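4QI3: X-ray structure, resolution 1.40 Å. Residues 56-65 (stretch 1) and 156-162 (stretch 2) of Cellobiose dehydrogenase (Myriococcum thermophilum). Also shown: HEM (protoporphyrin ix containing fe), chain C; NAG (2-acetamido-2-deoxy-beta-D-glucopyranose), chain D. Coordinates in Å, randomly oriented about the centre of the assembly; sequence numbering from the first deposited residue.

Stretch 1 (56-65) KCARNDESGW
Stretch 2 (156-162) VQAFDDP

Strand Lys56–Ala58 runs into a tight loop that leads to Trp65, and Trp65 forms one antiparallel bridge with Ala158, the last residue of strand Val156–Ala158. A type I' turn from Asn60 to Ser63, with Asp61 (41/52) and Glu62 (62/24) at positive phi, is closed by Asn60 N to Ser63 O (2.8 Å) and Ser63 N to Asn60 O (3.0 Å). It returns the chain to Trp65 (-143/166), which pairs with Ala158 (-145/154) at a CA-CA distance of 5.3 Å: Trp65 N donates to Ala158 O (3.1 Å) and Ala158 N to Trp65 O (2.9 Å).

Gly64 (135/168) precedes the bridge. An ideal CB there would lie 2.5 Å from Ala158 O, and these backbone angles alone call for glycine. Asp161, chi1 m (-78°), brings its carboxylate back so that OD1 accepts from Gly64 N at 3.0 Å.

Trp65, chi1 p (59°) and chi2 -89°, lays the face of its indole over the Ala158 methyl, both side chains being on the same face of the sheet. Ala158 CB sits 3.4 Å from the centroid of the Trp65 five-membered ring, 21° off the ring normal, a CH-pi contact. Trp65 CZ3 meets Val156 CG2 at 3.7 Å, and Trp65 CH2 reaches HEM CMC at 3.7 Å.

The CA-to-CB bond of Gln157 points away overall, though CB touches the other stretch; with chi1 m (-64°), chi2 t (-154°) and chi3 107° its end returns, and OE1 accepts a hydrogen bond from Ala58 N at 2.9 Å (N-H...O 171°).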

# COMPACT_ATOMS: atom_id res chain seq x y z
N LYS A 56 -5.23 -2.68 5.33
CA LYS A 56 -6.59 -2.85 5.83
C LYS A 56 -7.25 -1.48 5.77
O LYS A 56 -6.82 -0.55 6.45
CB LYS A 56 -6.61 -3.38 7.26
CG LYS A 56 -8.04 -3.57 7.79
CD LYS A 56 -8.03 -4.27 9.15
CE LYS A 56 -9.38 -4.17 9.84
NZ LYS A 56 -9.34 -4.75 11.22
N CYS A 57 -8.29 -1.36 4.94
CA CYS A 57 -8.92 -0.07 4.69
C CYS A 57 -10.41 -0.10 4.99
O CYS A 57 -11.05 -1.16 4.90
CB CYS A 57 -8.69 0.31 3.24
SG CYS A 57 -6.94 0.57 2.91
N ALA A 58 -10.95 1.08 5.29
CA ALA A 58 -12.33 1.23 5.75
C ALA A 58 -13.30 1.35 4.59
O ALA A 58 -12.94 1.73 3.49
CB ALA A 58 -12.42 2.45 6.62
N ARG A 59 -14.56 0.99 4.85
CA ARG A 59 -15.64 1.25 3.90
C ARG A 59 -16.68 2.10 4.61
O ARG A 59 -16.88 1.96 5.82
CB ARG A 59 -16.28 -0.06 3.43
CG ARG A 59 -15.25 -1.03 2.81
CD ARG A 59 -15.97 -2.25 2.29
NE ARG A 59 -16.49 -2.05 0.94
CZ ARG A 59 -17.27 -2.92 0.30
NH1 ARG A 59 -17.68 -4.02 0.92
NH2 ARG A 59 -17.67 -2.68 -0.94
N ASN A 60 -17.34 2.97 3.84
CA ASN A 60 -18.38 3.86 4.34
C ASN A 60 -19.66 3.50 3.60
O ASN A 60 -19.77 3.73 2.39
CB ASN A 60 -17.98 5.31 4.03
CG ASN A 60 -19.02 6.31 4.45
OD1 ASN A 60 -19.61 7.00 3.62
ND2 ASN A 60 -19.21 6.44 5.74
N ASP A 61 -20.61 2.91 4.32
CA ASP A 61 -21.74 2.25 3.67
C ASP A 61 -21.30 1.45 2.44
O ASP A 61 -21.84 1.62 1.35
CB ASP A 61 -22.84 3.26 3.31
CG ASP A 61 -24.14 2.59 2.87
OD1 ASP A 61 -24.40 1.44 3.30
OD2 ASP A 61 -24.88 3.20 2.09
N GLU A 62 -20.29 0.60 2.64
CA GLU A 62 -19.74 -0.30 1.59
C GLU A 62 -19.15 0.39 0.37
O GLU A 62 -19.08 -0.20 -0.72
CB GLU A 62 -20.79 -1.34 1.17
CG GLU A 62 -21.35 -2.10 2.37
CD GLU A 62 -22.31 -3.22 2.01
OE1 GLU A 62 -22.66 -3.37 0.82
OE2 GLU A 62 -22.72 -3.95 2.93
N SER A 63 -18.72 1.65 0.54
CA SER A 63 -18.02 2.39 -0.51
C SER A 63 -16.71 2.97 0.01
O SER A 63 -16.52 3.18 1.22
CB SER A 63 -18.89 3.53 -1.05
OG SER A 63 -20.03 3.03 -1.74
N GLY A 64 -15.78 3.20 -0.91
CA GLY A 64 -14.57 3.93 -0.57
C GLY A 64 -13.33 3.28 -1.14
O GLY A 64 -13.37 2.14 -1.62
N TRP A 65 -12.22 4.01 -1.08
CA TRP A 65 -10.93 3.50 -1.52
C TRP A 65 -9.85 4.03 -0.59
O TRP A 65 -10.07 4.95 0.18
CB TRP A 65 -10.62 3.88 -2.97
CG TRP A 65 -10.59 5.36 -3.29
CD1 TRP A 65 -11.65 6.13 -3.66
CD2 TRP A 65 -9.44 6.23 -3.33
NE1 TRP A 65 -11.25 7.43 -3.90
CE2 TRP A 65 -9.90 7.52 -3.71
CE3 TRP A 65 -8.07 6.05 -3.06
CZ2 TRP A 65 -9.05 8.62 -3.82
CZ3 TRP A 65 -7.21 7.16 -3.19
CH2 TRP A 65 -7.71 8.43 -3.56
N VAL A 156 -3.96 7.96 2.32
CA VAL A 156 -5.27 8.63 2.24
C VAL A 156 -6.37 7.58 2.30
O VAL A 156 -6.17 6.42 1.96
CB VAL A 156 -5.43 9.42 0.91
CG1 VAL A 156 -4.37 10.52 0.76
CG2 VAL A 156 -5.41 8.48 -0.29
N GLN A 157 -7.54 7.98 2.78
CA GLN A 157 -8.75 7.19 2.55
C GLN A 157 -9.82 8.08 1.95
O GLN A 157 -9.74 9.30 2.05
CB GLN A 157 -9.28 6.55 3.84
CG GLN A 157 -8.30 5.54 4.44
CD GLN A 157 -8.97 4.48 5.29
OE1 GLN A 157 -9.08 3.31 4.88
NE2 GLN A 157 -9.39 4.86 6.50
N ALA A 158 -10.81 7.47 1.32
CA ALA A 158 -11.87 8.23 0.63
C ALA A 158 -13.19 7.51 0.75
O ALA A 158 -13.22 6.27 0.87
CB ALA A 158 -11.51 8.36 -0.83
N PHE A 159 -14.28 8.27 0.67
CA PHE A 159 -15.62 7.72 0.85
C PHE A 159 -16.30 7.20 -0.43
O PHE A 159 -17.18 6.35 -0.37
CB PHE A 159 -16.53 8.76 1.53
CG PHE A 159 -16.16 9.04 2.97
CD1 PHE A 159 -16.11 10.34 3.45
CD2 PHE A 159 -15.89 8.01 3.86
CE1 PHE A 159 -15.80 10.61 4.78
CE2 PHE A 159 -15.57 8.28 5.19
CZ PHE A 159 -15.54 9.58 5.65
N ASP A 160 -15.93 7.72 -1.59
CA ASP A 160 -16.64 7.32 -2.81
C ASP A 160 -15.93 6.17 -3.51
O ASP A 160 -14.72 6.03 -3.39
CB ASP A 160 -16.77 8.51 -3.78
CG ASP A 160 -17.66 9.63 -3.22
OD1 ASP A 160 -18.79 9.35 -2.75
OD2 ASP A 160 -17.22 10.81 -3.26
N ASP A 161 -16.68 5.34 -4.23
CA ASP A 161 -16.07 4.30 -5.05
C ASP A 161 -15.46 4.96 -6.26
O ASP A 161 -16.00 5.95 -6.77
CB ASP A 161 -17.10 3.27 -5.52
CG ASP A 161 -17.48 2.29 -4.45
OD1 ASP A 161 -16.66 2.02 -3.56
OD2 ASP A 161 -18.62 1.78 -4.49
N PRO A 162 -14.33 4.42 -6.73
CA PRO A 162 -13.77 4.90 -7.99
C PRO A 162 -14.76 4.63 -9.12
O PRO A 162 -15.50 3.64 -9.06
CB PRO A 162 -12.53 4.02 -8.18
CG PRO A 162 -12.15 3.62 -6.78
CD PRO A 162 -13.48 3.39 -6.11
CHA HEM C . -2.96 15.43 -0.41
CHB HEM C . -5.84 16.03 -4.44
CHC HEM C . -5.72 11.27 -5.34
CHD HEM C . -2.16 10.84 -1.85
C1A HEM C . -3.75 16.01 -1.46
C2A HEM C . -4.04 17.47 -1.52
C3A HEM C . -4.89 17.66 -2.71
C4A HEM C . -5.05 16.29 -3.26
CMA HEM C . -5.46 18.96 -3.22
CAA HEM C . -3.54 18.50 -0.55
CBA HEM C . -4.53 18.58 0.60
CGA HEM C . -4.04 19.55 1.64
O1A HEM C . -2.87 20.00 1.56
O2A HEM C . -4.81 19.86 2.56
C1B HEM C . -6.12 14.75 -5.03
C2B HEM C . -7.09 14.61 -6.11
C3B HEM C . -7.06 13.18 -6.36
C4B HEM C . -6.07 12.68 -5.40
CMB HEM C . -7.91 15.68 -6.74
CAB HEM C . -7.83 12.36 -7.32
CBB HEM C . -8.40 12.85 -8.40
C1C HEM C . -4.64 10.75 -4.53
C2C HEM C . -4.18 9.34 -4.66
C3C HEM C . -3.15 9.23 -3.63
C4C HEM C . -3.06 10.53 -2.94
CMC HEM C . -4.64 8.31 -5.65
CAC HEM C . -2.31 8.05 -3.31
CBC HEM C . -2.64 6.79 -3.53
C1D HEM C . -2.14 12.10 -1.12
C2D HEM C . -1.32 12.19 0.09
C3D HEM C . -1.55 13.55 0.54
C4D HEM C . -2.46 14.07 -0.49
CMD HEM C . -0.45 11.13 0.70
CAD HEM C . -0.97 14.24 1.74
CBD HEM C . 0.46 14.72 1.44
CGD HEM C . 0.52 15.88 0.46
O1D HEM C . 1.21 15.74 -0.57
O2D HEM C . -0.10 16.94 0.72
NA HEM C . -4.44 15.24 -2.47
NB HEM C . -5.54 13.63 -4.58
NC HEM C . -4.04 11.48 -3.41
ND HEM C . -2.84 13.21 -1.46
FE HEM C . -4.10 13.42 -3.12
C1 NAG D . -14.34 -7.31 8.25
C2 NAG D . -14.16 -7.96 9.62
C3 NAG D . -12.88 -7.44 10.28
C4 NAG D . -11.69 -7.64 9.35
C5 NAG D . -11.99 -6.98 8.01
C6 NAG D . -10.90 -7.19 6.98
C7 NAG D . -16.25 -8.67 10.69
C8 NAG D . -17.37 -8.27 11.60
N2 NAG D . -15.31 -7.74 10.48
O3 NAG D . -12.66 -8.11 11.51
O4 NAG D . -10.52 -7.08 9.92
O5 NAG D . -13.19 -7.53 7.45
O6 NAG D . -9.66 -6.71 7.46
O7 NAG D . -16.21 -9.78 10.16
O HOH W 1 -12.62 5.17 3.40
O HOH W 2 -10.91 3.10 2.60
O HOH W 3 -16.67 -0.70 -2.90
O HOH W 4 -13.56 9.33 -3.44